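Local coordinates for protein putative cytochrome P450 hydroxylase (Chondromyces apiculatus DSM 436, PDB 6GMF) that acts as a heme-dependent cytochrome P450 monooxygenase that oxidises terpenes, at residues L146-R152 with A187-E191; I205-L209 with V223-A227; E271-R275 with T330-F336; E277-C282 with F380-S384. All blocks are in the same frame, centred on the assembly; numbering follows the deposited sequence.

In the fold
The four contacts fall into two pairs around the heme of a P450 fold, with contacts 1 and 2 on the side of the chain's centre opposite contact 3. Contacts 1 and 2, with centres about 12 Å apart, form one continuous apolar region: F189 CD1 lies 3.8 Å from I205 CD1, and L224 packs against helix 177-198. From there F226 in contact 2 reaches the heme. Contacts 3 and 4, also about 12 Å apart between centres, follow one another from helix 266-276 into the segment 277-282, and L274 CD2 meets P279 CD at 4.1 Å. F336 and P279 bring this second pair to the porphyrin. Contacts 2 and 3 are about 29 Å apart between centres, with the cofactor between them.

Contact 1 (L146-R152 with A187-E191); sequences LGVAPER and AYFSE
The backbone amide of A149 donates a nearly straight hydrogen bond to Y188, with N to OH at 3.1 Å and an angle of 170° at the hydrogen. The bond ties the loop between helices 136-145 and 153-163 to helix 177-198, the segments matching the E-F connection and the G helix of the P450 fold. The loop leaves helix 136-145 through a Schellman motif at G147, which takes the positive phi that ends the helix. Y188 carries its CG anti to the backbone N (chi1 173°), which directs the ring into the loop and presents the hydroxyl to A149, whose N lies near the ring plane. The A149 methyl group also rests 3.6 Å from Y188 OH. Over one face of the phenol lies the aliphatic part of R152, with CG 3.6 Å from Y188 CE1; the guanidinium is steeply inclined to the ring, the planes 74° apart, and its NE is engaged in a salt bridge with D155. F189, the next residue on the helix, serves the apolar half of the contact. L146 and V148 both cross it at about a right angle, and L146 O sits in the ring plane at its edge. F156 of helix 153-163 packs on L146, V148 and F189 alike. The two V148 branches part company here: CG1 turns toward the phenol, while CG2 touches F189 CZ at 3.7 Å.

Contact 2 (I205-L209 with V223-A227); sequences ISQLL and VLSFA
L208 reaches from helix 204-210 across to V223 and F226 of helix 220-251, the long central helix of the P450 fold. Its CB comes first, set against both branches of V223, 3.9 Å from CG1 and 4.1 Å from CG2, the two side chains lying alongside one another and pointing opposite ways. Beyond CG the chain forks. L208 CD1 lies in the plane of the F226 ring at its edge, 3.9 Å from F226 CD2, and still touches V223 CG1; the other methyl, L208 CD2, approaches the same F226 CD2 obliquely at 3.8 Å. An alanine here would keep the CB contact with V223 but would probably leave a gap at the rim of F226, giving that ring more freedom to shift. F226 stands with CG anti to its own N (chi1 -176°), which sends the ring out toward L208, and it also reaches the heme. On the flank, I205 CD1 meets the A227 methyl at 4.0 Å. The short segments run at 138° to each other with axes 10.4 Å apart, and the interface is wholly apolar. Helix 86-94 closes over it through V94, which touches both L208 and F226, and helix 177-198 flanks it through L193 on L209 and F189 on L224.

Contact 3 (E271-R275 with T330-F336); sequences EEVLR and TKGHLAF. With HEM (protoporphyrin IX containing Fe), chain B.
From T330 to H333 the chain makes a type II beta turn and then runs on beside residues 271-275 of helix 266-276, bringing the CA atoms of H333 and R275 to 5.7 Å and those of A335 and L274 to 5.8 Å. The H333 imidazole is held at both nitrogens. NE2 donates to E271 OE1 at 2.8 Å, reaching that oxygen from 38° out of the carboxylate plane, while ND1 accepts the amide of A335 at 3.1 Å. The CB of L274 covers one ring face in a CH-pi contact. A water bridges E271 OE1 and T330 OG1, and the other carboxylate oxygen, OE2, pairs with R350. A leucine in place of H333 would probably leave E271 OE1 without its nitrogen donor and the A335 amide without its acceptor. Further along, L274 CD1 packs on F336 CE2 at 3.6 Å; on the other side of CZ, F336 CE1 lies 3.6 Å from heme C3B. E272 and R275 pair side-on through two nitrogens; E272 OE2 also takes R328 and the D325 amide, while R275 NH1 binds N312 O. This is the ExxR motif of the P450 K helix, locked to the loop that leads through F336 to the heme-ligating C343.

Contact 4 (E277-C282 with F380-S384); sequences ESPAQC and FFIRS
The carboxylate of E277 and the guanidinium of R383 form a salt bridge between the segment after helix 266-276 and the chain's C-terminal region. R383 NE points almost straight at E277 OE2, at 2.8 Å and 175°, on the syn side, tilted 27° out of the carboxylate plane; the second link, NH2 to OE1 at 3.3 Å, is weak. OE2 is gripped twice, since the Y17 hydroxyl also binds it, and the guanidinium makes a cation-pi contact with W376. The backbones add a single antiparallel bridge, A280 with I382 as a non-hydrogen-bonded pair. On one flank R383 N donates to P279 O at 2.9 Å, in the carbonyl plane, and on the other Q281 N donates to F381 O at 2.8 Å. Each acceptor takes more: I382 CA lies 3.2 Å from P279 O as a CA-H...O contact, and a water donates to F381 O and to C282 O. Beyond the bridge, C282 SG sits obliquely beside two rings, 3.3 Å from F381 CD1 and farther from F380. With P279 touching the heme, the position agrees with two substrate-recognition segments of P450s, and the buried charges and carbonyls are so matched that the two loops are probably fixed firmly against each other.

Contact 1 (L146-R152 with A187-E191)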
loop_
_atom_site.group_PDB
_atom_site.type_symbol
_atom_site.label_atom_id
_atom_site.label_comp_id
_atom_site.label_asym_id
_atom_site.label_seq_id
_atom_site.Cartn_x
_atom_site.Cartn_y
_atom_site.Cartn_z
ATOM N N LEU A 146 -10.884 -8.196 -10.893
ATOM C CA LEU A 146 -10.615 -9.628 -11.038
ATOM C C LEU A 146 -11.816 -10.469 -11.500
ATOM O O LEU A 146 -11.700 -11.692 -11.618
ATOM C CB LEU A 146 -10.123 -10.141 -9.689
ATOM C CG LEU A 146 -8.710 -9.719 -9.320
ATOM C CD1 LEU A 146 -8.447 -10.032 -7.864
ATOM C CD2 LEU A 146 -7.674 -10.394 -10.212
ATOM N N GLY A 147 -12.975 -9.873 -11.720
ATOM C CA GLY A 147 -14.087 -10.609 -12.232
ATOM C C GLY A 147 -14.720 -11.550 -11.219
ATOM O O GLY A 147 -15.276 -12.578 -11.603
ATOM N N VAL A 148 -14.685 -11.202 -9.930
ATOM C CA VAL A 148 -15.293 -12.054 -8.881
ATOM C C VAL A 148 -16.818 -12.092 -9.084
ATOM O O VAL A 148 -17.412 -11.077 -9.285
ATOM C CB VAL A 148 -14.932 -11.539 -7.479
ATOM C CG1 VAL A 148 -15.679 -12.295 -6.399
ATOM C CG2 VAL A 148 -13.444 -11.621 -7.195
ATOM N N ALA A 149 -17.405 -13.286 -9.030
ATOM C CA ALA A 149 -18.850 -13.500 -9.226
ATOM C C ALA A 149 -19.585 -12.855 -8.056
ATOM O O ALA A 149 -19.072 -12.805 -6.933
ATOM C CB ALA A 149 -19.152 -14.979 -9.313
ATOM N N PRO A 150 -20.774 -12.261 -8.253
ATOM C CA PRO A 150 -21.433 -11.549 -7.161
ATOM C C PRO A 150 -21.630 -12.432 -5.927
ATOM O O PRO A 150 -21.465 -11.911 -4.797
ATOM C CB PRO A 150 -22.761 -11.074 -7.750
ATOM C CG PRO A 150 -22.499 -11.099 -9.243
ATOM C CD PRO A 150 -21.579 -12.281 -9.482
ATOM N N GLU A 151 -21.869 -13.729 -6.140
ATOM C CA GLU A 151 -22.198 -14.611 -5.017
ATOM C C GLU A 151 -20.917 -14.997 -4.269
ATOM O O GLU A 151 -20.993 -15.709 -3.261
ATOM C CB GLU A 151 -22.997 -15.846 -5.451
ATOM C CG GLU A 151 -22.239 -16.839 -6.311
ATOM C CD GLU A 151 -22.221 -16.565 -7.822
ATOM O OE1 GLU A 151 -22.709 -15.507 -8.266
ATOM O OE2 GLU A 151 -21.684 -17.419 -8.558
ATOM N N ARG A 152 -19.747 -14.608 -4.809
ATOM C CA ARG A 152 -18.440 -14.958 -4.157
ATOM C C ARG A 152 -17.772 -13.689 -3.575
ATOM O O ARG A 152 -16.697 -13.756 -3.031
ATOM C CB ARG A 152 -17.480 -15.652 -5.142
ATOM C CG ARG A 152 -17.999 -16.964 -5.715
ATOM C CD ARG A 152 -17.642 -18.189 -4.874
ATOM N NE ARG A 152 -18.183 -18.179 -3.528
ATOM C CZ ARG A 152 -19.457 -18.459 -3.206
ATOM N NH1 ARG A 152 -19.870 -18.411 -1.935
ATOM N NH2 ARG A 152 -20.321 -18.785 -4.165
ATOM N N ALA A 187 -8.357 -21.844 -4.762
ATOM C CA ALA A 187 -9.283 -22.824 -5.292
ATOM C C ALA A 187 -10.283 -22.100 -6.199
ATOM O O ALA A 187 -10.524 -22.467 -7.354
ATOM C CB ALA A 187 -9.941 -23.553 -4.142
ATOM N N TYR A 188 -10.809 -20.987 -5.697
ATOM C CA TYR A 188 -11.757 -20.246 -6.451
ATOM C C TYR A 188 -11.100 -19.663 -7.707
ATOM O O TYR A 188 -11.613 -19.799 -8.850
ATOM C CB TYR A 188 -12.362 -19.129 -5.593
ATOM C CG TYR A 188 -13.247 -18.219 -6.419
ATOM C CD1 TYR A 188 -14.395 -18.723 -7.013
ATOM C CD2 TYR A 188 -12.943 -16.881 -6.653
ATOM C CE1 TYR A 188 -15.221 -17.935 -7.798
ATOM C CE2 TYR A 188 -13.763 -16.080 -7.436
ATOM C CZ TYR A 188 -14.898 -16.616 -8.015
ATOM O OH TYR A 188 -15.718 -15.841 -8.785
ATOM N N PHE A 189 -9.959 -18.997 -7.557
ATOM C CA PHE A 189 -9.407 -18.380 -8.776
ATOM C C PHE A 189 -8.891 -19.426 -9.771
ATOM O O PHE A 189 -8.857 -19.151 -10.943
ATOM C CB PHE A 189 -8.404 -17.295 -8.391
ATOM C CG PHE A 189 -9.087 -16.001 -8.089
ATOM C CD1 PHE A 189 -9.539 -15.199 -9.121
ATOM C CD2 PHE A 189 -9.276 -15.600 -6.787
ATOM C CE1 PHE A 189 -10.212 -14.020 -8.847
ATOM C CE2 PHE A 189 -9.896 -14.394 -6.513
ATOM C CZ PHE A 189 -10.389 -13.622 -7.543
ATOM N N SER A 190 -8.562 -20.628 -9.314
ATOM C CA SER A 190 -8.213 -21.731 -10.260
ATOM C C SER A 190 -9.421 -22.016 -11.155
ATOM O O SER A 190 -9.301 -22.181 -12.367
ATOM C CB SER A 190 -7.803 -22.996 -9.541
ATOM O OG SER A 190 -6.615 -22.821 -8.821
ATOM N N GLU A 191 -10.600 -22.089 -10.521
ATOM C CA GLU A 191 -11.815 -22.410 -11.195
ATOM C C GLU A 191 -12.121 -21.289 -12.188
ATOM O O GLU A 191 -12.508 -21.562 -13.328
ATOM C CB GLU A 191 -12.952 -22.574 -10.186
ATOM C CG GLU A 191 -14.106 -23.405 -10.704
#

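Contact 2 (I205-L209 with V223-A227)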
loop_
_atom_site.group_PDB
_atom_site.type_symbol
_atom_site.label_atom_id
_atom_site.label_comp_id
_atom_site.label_asym_id
_atom_site.label_seq_id
_atom_site.Cartn_x
_atom_site.Cartn_y
_atom_site.Cartn_z
ATOM N N ILE A 205 -8.248 -11.587 -14.867
ATOM C CA ILE A 205 -7.814 -12.996 -15.036
ATOM C C ILE A 205 -7.740 -13.314 -16.532
ATOM O O ILE A 205 -6.761 -13.906 -16.984
ATOM C CB ILE A 205 -8.687 -14.009 -14.291
ATOM C CG1 ILE A 205 -8.717 -13.716 -12.787
ATOM C CG2 ILE A 205 -8.189 -15.426 -14.606
ATOM C CD1 ILE A 205 -7.404 -14.004 -12.062
ATOM N N SER A 206 -8.770 -12.911 -17.269
ATOM C CA SER A 206 -8.820 -13.116 -18.731
ATOM C C SER A 206 -7.625 -12.443 -19.400
ATOM O O SER A 206 -6.978 -13.053 -20.271
ATOM C CB SER A 206 -10.082 -12.593 -19.330
ATOM O OG SER A 206 -11.207 -13.301 -18.841
ATOM N N GLN A 207 -7.337 -11.204 -18.987
ATOM C CA GLN A 207 -6.291 -10.445 -19.609
ATOM C C GLN A 207 -4.913 -11.015 -19.258
ATOM O O GLN A 207 -4.010 -10.957 -20.082
ATOM C CB GLN A 207 -6.392 -8.965 -19.255
ATOM C CG GLN A 207 -7.663 -8.289 -19.726
ATOM N N LEU A 208 -4.710 -11.520 -18.036
ATOM C CA LEU A 208 -3.469 -12.144 -17.658
ATOM C C LEU A 208 -3.238 -13.415 -18.480
ATOM O O LEU A 208 -2.131 -13.656 -18.916
ATOM C CB LEU A 208 -3.451 -12.431 -16.146
ATOM C CG LEU A 208 -3.248 -11.203 -15.247
ATOM C CD1 LEU A 208 -3.759 -11.497 -13.856
ATOM C CD2 LEU A 208 -1.800 -10.718 -15.211
ATOM N N LEU A 209 -4.300 -14.185 -18.737
ATOM C CA LEU A 209 -4.206 -15.403 -19.517
ATOM C C LEU A 209 -3.828 -15.086 -20.963
ATOM O O LEU A 209 -3.096 -15.896 -21.562
ATOM C CB LEU A 209 -5.546 -16.140 -19.473
ATOM C CG LEU A 209 -5.852 -16.868 -18.177
ATOM C CD1 LEU A 209 -7.311 -17.310 -18.195
ATOM C CD2 LEU A 209 -4.927 -18.060 -17.981
ATOM N N VAL A 223 -0.291 -16.481 -12.939
ATOM C CA VAL A 223 -1.550 -15.718 -12.995
ATOM C C VAL A 223 -2.158 -15.645 -11.586
ATOM O O VAL A 223 -2.543 -14.550 -11.134
ATOM C CB VAL A 223 -2.564 -16.317 -13.986
ATOM C CG1 VAL A 223 -3.918 -15.624 -13.911
ATOM C CG2 VAL A 223 -2.035 -16.245 -15.407
ATOM N N LEU A 224 -2.274 -16.803 -10.926
ATOM C CA LEU A 224 -2.923 -16.900 -9.610
ATOM C C LEU A 224 -2.096 -16.120 -8.596
ATOM O O LEU A 224 -2.659 -15.423 -7.748
ATOM C CB LEU A 224 -3.054 -18.365 -9.184
ATOM C CG LEU A 224 -3.949 -19.202 -10.098
ATOM C CD1 LEU A 224 -3.935 -20.648 -9.643
ATOM C CD2 LEU A 224 -5.368 -18.640 -10.132
ATOM N N SER A 225 -0.767 -16.294 -8.640
ATOM C CA SER A 225 0.090 -15.597 -7.688
ATOM C C SER A 225 -0.045 -14.072 -7.847
ATOM O O SER A 225 -0.071 -13.366 -6.814
ATOM C CB SER A 225 1.509 -16.052 -7.785
ATOM O OG SER A 225 2.354 -15.154 -7.074
ATOM N N PHE A 226 -0.174 -13.569 -9.080
ATOM C CA PHE A 226 -0.297 -12.137 -9.311
ATOM C C PHE A 226 -1.672 -11.626 -8.814
ATOM O O PHE A 226 -1.752 -10.550 -8.192
ATOM C CB PHE A 226 0.011 -11.750 -10.750
ATOM C CG PHE A 226 -0.014 -10.256 -10.971
ATOM C CD1 PHE A 226 0.988 -9.431 -10.443
ATOM C CD2 PHE A 226 -1.037 -9.665 -11.666
ATOM C CE1 PHE A 226 0.952 -8.061 -10.638
ATOM C CE2 PHE A 226 -1.064 -8.291 -11.864
ATOM C CZ PHE A 226 -0.067 -7.495 -11.350
ATOM N N ALA A 227 -2.738 -12.407 -9.035
ATOM C CA ALA A 227 -4.043 -12.094 -8.499
ATOM C C ALA A 227 -3.966 -11.927 -6.973
ATOM O O ALA A 227 -4.522 -10.992 -6.401
ATOM C CB ALA A 227 -5.047 -13.142 -8.896
#

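Contact 3 (E271-R275 with T330-F336)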
loop_
_atom_site.group_PDB
_atom_site.type_symbol
_atom_site.label_atom_id
_atom_site.label_comp_id
_atom_site.label_asym_id
_atom_site.label_seq_id
_atom_site.Cartn_x
_atom_site.Cartn_y
_atom_site.Cartn_z
ATOM N N GLU A 271 -0.842 13.400 -2.735
ATOM C CA GLU A 271 0.625 13.339 -2.782
ATOM C C GLU A 271 1.215 13.755 -1.433
ATOM O O GLU A 271 2.161 13.138 -0.986
ATOM C CB GLU A 271 1.222 14.192 -3.899
ATOM C CG GLU A 271 0.873 13.708 -5.281
ATOM C CD GLU A 271 1.215 12.248 -5.509
ATOM O OE1 GLU A 271 2.405 11.914 -5.505
ATOM O OE2 GLU A 271 0.267 11.470 -5.710
ATOM N N GLU A 272 0.652 14.769 -0.769
ATOM C CA GLU A 272 1.243 15.207 0.492
ATOM C C GLU A 272 0.954 14.182 1.595
ATOM O O GLU A 272 1.804 14.054 2.475
ATOM C CB GLU A 272 0.879 16.645 0.853
ATOM C CG GLU A 272 1.345 17.128 2.217
ATOM C CD GLU A 272 2.848 17.239 2.421
ATOM O OE1 GLU A 272 3.612 16.707 1.541
ATOM O OE2 GLU A 272 3.263 17.947 3.391
ATOM N N VAL A 273 -0.174 13.440 1.548
ATOM C CA VAL A 273 -0.386 12.357 2.528
ATOM C C VAL A 273 0.592 11.213 2.246
ATOM O O VAL A 273 1.163 10.648 3.185
ATOM C CB VAL A 273 -1.849 11.871 2.478
ATOM C CG1 VAL A 273 -2.078 10.658 3.357
ATOM C CG2 VAL A 273 -2.784 13.005 2.871
ATOM N N LEU A 274 0.802 10.885 0.978
ATOM C CA LEU A 274 1.758 9.861 0.598
ATOM C C LEU A 274 3.128 10.156 1.203
ATOM O O LEU A 274 3.778 9.258 1.739
ATOM C CB LEU A 274 1.839 9.701 -0.908
ATOM C CG LEU A 274 0.680 8.904 -1.500
ATOM C CD1 LEU A 274 0.586 9.128 -2.975
ATOM C CD2 LEU A 274 0.769 7.418 -1.205
ATOM N N ARG A 275 3.531 11.425 1.196
ATOM C CA ARG A 275 4.825 11.806 1.734
ATOM C C ARG A 275 4.782 11.838 3.252
ATOM O O ARG A 275 5.704 11.322 3.922
ATOM C CB ARG A 275 5.271 13.166 1.195
ATOM C CG ARG A 275 6.646 13.569 1.719
ATOM C CD ARG A 275 6.853 15.059 1.782
ATOM N NE ARG A 275 6.006 15.683 2.769
ATOM C CZ ARG A 275 6.360 15.986 3.987
ATOM N NH1 ARG A 275 7.522 15.514 4.434
ATOM N NH2 ARG A 275 5.564 16.732 4.759
ATOM N N THR A 330 5.868 18.003 -3.623
ATOM C CA THR A 330 5.975 16.611 -3.131
ATOM C C THR A 330 6.808 15.733 -4.065
ATOM O O THR A 330 7.022 14.528 -3.783
ATOM C CB THR A 330 4.561 16.014 -3.032
ATOM O OG1 THR A 330 3.947 16.089 -4.323
ATOM C CG2 THR A 330 3.721 16.696 -1.973
ATOM N N LYS A 331 7.307 16.303 -5.165
ATOM C CA LYS A 331 8.020 15.540 -6.180
ATOM C C LYS A 331 9.196 14.809 -5.530
ATOM O O LYS A 331 9.913 15.373 -4.710
ATOM C CB LYS A 331 8.528 16.424 -7.323
ATOM C CG LYS A 331 7.465 16.937 -8.281
ATOM C CD LYS A 331 8.059 17.436 -9.597
ATOM C CE LYS A 331 9.069 18.552 -9.398
ATOM N NZ LYS A 331 8.417 19.796 -8.928
ATOM N N GLY A 332 9.350 13.540 -5.888
ATOM C CA GLY A 332 10.467 12.735 -5.440
ATOM C C GLY A 332 10.188 11.966 -4.163
ATOM O O GLY A 332 11.058 11.213 -3.702
ATOM N N HIS A 333 8.971 12.045 -3.598
ATOM C CA HIS A 333 8.671 11.121 -2.465
ATOM C C HIS A 333 8.770 9.656 -2.911
ATOM O O HIS A 333 8.622 9.317 -4.089
ATOM C CB HIS A 333 7.336 11.370 -1.802
ATOM C CG HIS A 333 6.166 10.893 -2.596
ATOM N ND1 HIS A 333 5.849 9.545 -2.745
ATOM C CD2 HIS A 333 5.262 11.610 -3.307
ATOM C CE1 HIS A 333 4.779 9.435 -3.500
ATOM N NE2 HIS A 333 4.371 10.731 -3.851
ATOM N N LEU A 334 9.092 8.772 -1.949
ATOM C CA LEU A 334 9.356 7.350 -2.228
ATOM C C LEU A 334 8.234 6.418 -1.691
ATOM O O LEU A 334 8.447 5.238 -1.462
ATOM C CB LEU A 334 10.669 6.990 -1.548
ATOM C CG LEU A 334 11.882 7.784 -2.010
ATOM C CD1 LEU A 334 13.140 7.261 -1.320
ATOM C CD2 LEU A 334 12.028 7.669 -3.508
ATOM N N ALA A 335 7.023 6.934 -1.504
ATOM C CA ALA A 335 5.915 6.152 -0.948
ATOM C C ALA A 335 5.611 4.917 -1.811
ATOM O O ALA A 335 5.104 3.944 -1.261
ATOM C CB ALA A 335 4.682 6.967 -0.730
ATOM N N PHE A 336 5.830 4.994 -3.141
ATOM C CA PHE A 336 5.558 3.904 -4.052
ATOM C C PHE A 336 6.829 3.127 -4.406
ATOM O O PHE A 336 6.822 2.329 -5.345
ATOM C CB PHE A 336 4.869 4.467 -5.305
ATOM C CG PHE A 336 3.437 4.863 -5.100
ATOM C CD1 PHE A 336 2.516 3.961 -4.610
ATOM C CD2 PHE A 336 2.983 6.141 -5.401
ATOM C CE1 PHE A 336 1.188 4.265 -4.446
ATOM C CE2 PHE A 336 1.654 6.464 -5.219
ATOM C CZ PHE A 336 0.742 5.535 -4.762
HETATM C CHA HEM B . 4.991 -2.536 -5.111
HETATM C CHB HEM B . 3.559 0.866 -2.176
HETATM C CHC HEM B . -0.968 0.213 -3.757
HETATM C CHD HEM B . 0.418 -3.461 -6.408
HETATM C C1A HEM B . 4.994 -1.512 -4.194
HETATM C C2A HEM B . 6.205 -0.988 -3.660
HETATM C C3A HEM B . 5.789 -0.028 -2.794
HETATM C C4A HEM B . 4.373 0.025 -2.861
HETATM C CMA HEM B . 6.611 0.825 -1.860
HETATM C CAA HEM B . 7.628 -1.387 -3.934
HETATM C CBA HEM B . 8.079 -2.651 -3.152
HETATM C CGA HEM B . 9.551 -2.964 -3.323
HETATM O O1A HEM B . 10.304 -2.167 -3.938
HETATM O O2A HEM B . 9.942 -4.004 -2.697
HETATM C C1B HEM B . 2.169 1.000 -2.320
HETATM C C2B HEM B . 1.350 1.985 -1.663
HETATM C C3B HEM B . 0.067 1.817 -2.080
HETATM C C4B HEM B . 0.108 0.712 -3.042
HETATM C CMB HEM B . 1.909 2.950 -0.698
HETATM C CAB HEM B . -1.195 2.594 -1.771
HETATM C CBB HEM B . -1.104 3.806 -1.328
HETATM C C1C HEM B . -1.027 -0.792 -4.657
HETATM C C2C HEM B . -2.228 -1.240 -5.304
HETATM C C3C HEM B . -1.781 -2.307 -6.066
HETATM C C4C HEM B . -0.401 -2.508 -5.839
HETATM C CMC HEM B . -3.564 -0.555 -5.292
HETATM C CAC HEM B . -2.519 -3.164 -6.993
HETATM C CBC HEM B . -3.826 -3.218 -7.094
HETATM C C1D HEM B . 1.776 -3.511 -6.232
HETATM C C2D HEM B . 2.621 -4.562 -6.870
HETATM C C3D HEM B . 3.896 -4.293 -6.522
HETATM C C4D HEM B . 3.838 -3.096 -5.676
HETATM C CMD HEM B . 2.028 -5.649 -7.753
HETATM C CAD HEM B . 5.115 -5.078 -6.919
HETATM C CBD HEM B . 5.876 -4.551 -8.146
HETATM C CGD HEM B . 7.152 -5.317 -8.427
HETATM O O1D HEM B . 7.619 -5.212 -9.575
HETATM O O2D HEM B . 7.706 -5.990 -7.519
HETATM N NA HEM B . 3.866 -0.873 -3.703
HETATM N NB HEM B . 1.372 0.303 -3.120
HETATM N NC HEM B . 0.066 -1.586 -4.946
HETATM N ND HEM B . 2.575 -2.695 -5.461
HETATM FE FE HEM B . 2.014 -1.162 -4.402
HETATM O O HOH W 1 4.235 13.899 -5.863
HETATM O O HOH W 2 1.858 -2.574 -2.667
#

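Contact 4 (E277-C282 with F380-S384)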
loop_
_atom_site.group_PDB
_atom_site.type_symbol
_atom_site.label_atom_id
_atom_site.label_comp_id
_atom_site.label_asym_id
_atom_site.label_seq_id
_atom_site.Cartn_x
_atom_site.Cartn_y
_atom_site.Cartn_z
ATOM N N GLU A 277 2.459 10.741 5.650
ATOM C CA GLU A 277 2.083 9.549 6.440
ATOM C C GLU A 277 2.061 8.347 5.492
ATOM O O GLU A 277 1.002 7.832 5.136
ATOM C CB GLU A 277 0.719 9.709 7.113
ATOM C CG GLU A 277 0.695 10.622 8.291
ATOM C CD GLU A 277 1.175 10.023 9.592
ATOM O OE1 GLU A 277 0.939 10.643 10.630
ATOM O OE2 GLU A 277 1.797 8.953 9.553
ATOM N N SER A 278 3.267 7.987 5.030
ATOM C CA SER A 278 3.457 7.008 4.011
ATOM C C SER A 278 2.841 5.671 4.407
ATOM O O SER A 278 3.174 5.105 5.438
ATOM C CB SER A 278 4.897 6.808 3.679
ATOM O OG SER A 278 5.528 8.045 3.308
ATOM N N PRO A 279 1.874 5.133 3.657
ATOM C CA PRO A 279 1.234 3.879 4.017
ATOM C C PRO A 279 2.243 2.746 4.247
ATOM O O PRO A 279 2.136 2.093 5.259
ATOM C CB PRO A 279 0.301 3.594 2.859
ATOM C CG PRO A 279 -0.115 4.959 2.398
ATOM C CD PRO A 279 1.121 5.808 2.574
ATOM N N ALA A 280 3.115 2.508 3.252
ATOM C CA ALA A 280 4.158 1.551 3.417
ATOM C C ALA A 280 5.351 2.273 4.058
ATOM O O ALA A 280 6.030 3.072 3.387
ATOM C CB ALA A 280 4.509 0.943 2.100
ATOM N N GLN A 281 5.562 2.034 5.369
ATOM C CA GLN A 281 6.573 2.819 6.062
ATOM C C GLN A 281 7.983 2.362 5.690
ATOM O O GLN A 281 8.932 3.121 5.736
ATOM C CB GLN A 281 6.361 2.715 7.568
ATOM C CG GLN A 281 5.061 3.387 8.021
ATOM C CD GLN A 281 5.240 4.809 8.458
ATOM O OE1 GLN A 281 4.691 5.764 7.872
ATOM N NE2 GLN A 281 6.094 4.964 9.439
ATOM N N CYS A 282 8.094 1.072 5.390
ATOM C CA CYS A 282 9.296 0.501 4.944
ATOM C C CYS A 282 9.002 -0.697 4.059
ATOM O O CYS A 282 7.857 -1.143 4.008
ATOM C CB CYS A 282 10.199 0.100 6.094
ATOM S SG CYS A 282 9.537 -1.232 7.116
ATOM N N PHE A 380 4.485 -1.434 12.480
ATOM C CA PHE A 380 5.577 -0.564 12.078
ATOM C C PHE A 380 5.630 -0.426 10.558
ATOM O O PHE A 380 6.104 0.599 10.043
ATOM C CB PHE A 380 6.902 -1.197 12.512
ATOM C CG PHE A 380 8.129 -0.395 12.191
ATOM C CD1 PHE A 380 8.396 0.787 12.864
ATOM C CD2 PHE A 380 9.058 -0.848 11.268
ATOM C CE1 PHE A 380 9.546 1.516 12.617
ATOM C CE2 PHE A 380 10.221 -0.128 11.034
ATOM C CZ PHE A 380 10.462 1.069 11.686
ATOM N N PHE A 381 5.157 -1.467 9.883
ATOM C CA PHE A 381 5.368 -1.638 8.440
ATOM C C PHE A 381 4.303 -0.905 7.640
ATOM O O PHE A 381 4.674 -0.281 6.638
ATOM C CB PHE A 381 5.416 -3.124 8.108
ATOM C CG PHE A 381 6.542 -3.777 8.869
ATOM C CD1 PHE A 381 7.844 -3.710 8.405
ATOM C CD2 PHE A 381 6.314 -4.361 10.104
ATOM C CE1 PHE A 381 8.886 -4.279 9.120
ATOM C CE2 PHE A 381 7.356 -4.944 10.811
ATOM C CZ PHE A 381 8.643 -4.876 10.334
ATOM N N ILE A 382 3.030 -1.022 8.035
ATOM C CA ILE A 382 1.923 -0.327 7.385
ATOM C C ILE A 382 1.342 0.641 8.399
ATOM O O ILE A 382 0.899 0.205 9.484
ATOM C CB ILE A 382 0.853 -1.314 6.901
ATOM C CG1 ILE A 382 1.414 -2.303 5.892
ATOM C CG2 ILE A 382 -0.316 -0.550 6.286
ATOM C CD1 ILE A 382 1.744 -1.660 4.580
ATOM N N ARG A 383 1.278 1.917 8.032
ATOM C CA ARG A 383 0.768 3.007 8.905
ATOM C C ARG A 383 -0.714 3.252 8.556
ATOM O O ARG A 383 -1.013 3.720 7.446
ATOM C CB ARG A 383 1.615 4.258 8.663
ATOM C CG ARG A 383 1.158 5.468 9.453
ATOM C CD ARG A 383 1.800 5.482 10.809
ATOM N NE ARG A 383 1.789 6.835 11.395
ATOM C CZ ARG A 383 1.708 7.158 12.682
ATOM N NH1 ARG A 383 1.744 6.234 13.608
ATOM N NH2 ARG A 383 1.595 8.429 13.027
ATOM N N SER A 384 -1.634 2.884 9.456
ATOM C CA SER A 384 -3.051 2.987 9.200
ATOM C C SER A 384 -3.804 3.094 10.518
ATOM O O SER A 384 -3.408 2.493 11.499
ATOM C CB SER A 384 -3.543 1.811 8.416
ATOM O OG SER A 384 -3.611 0.656 9.236
HETATM O O HOH W 3 5.420 -2.340 4.532
#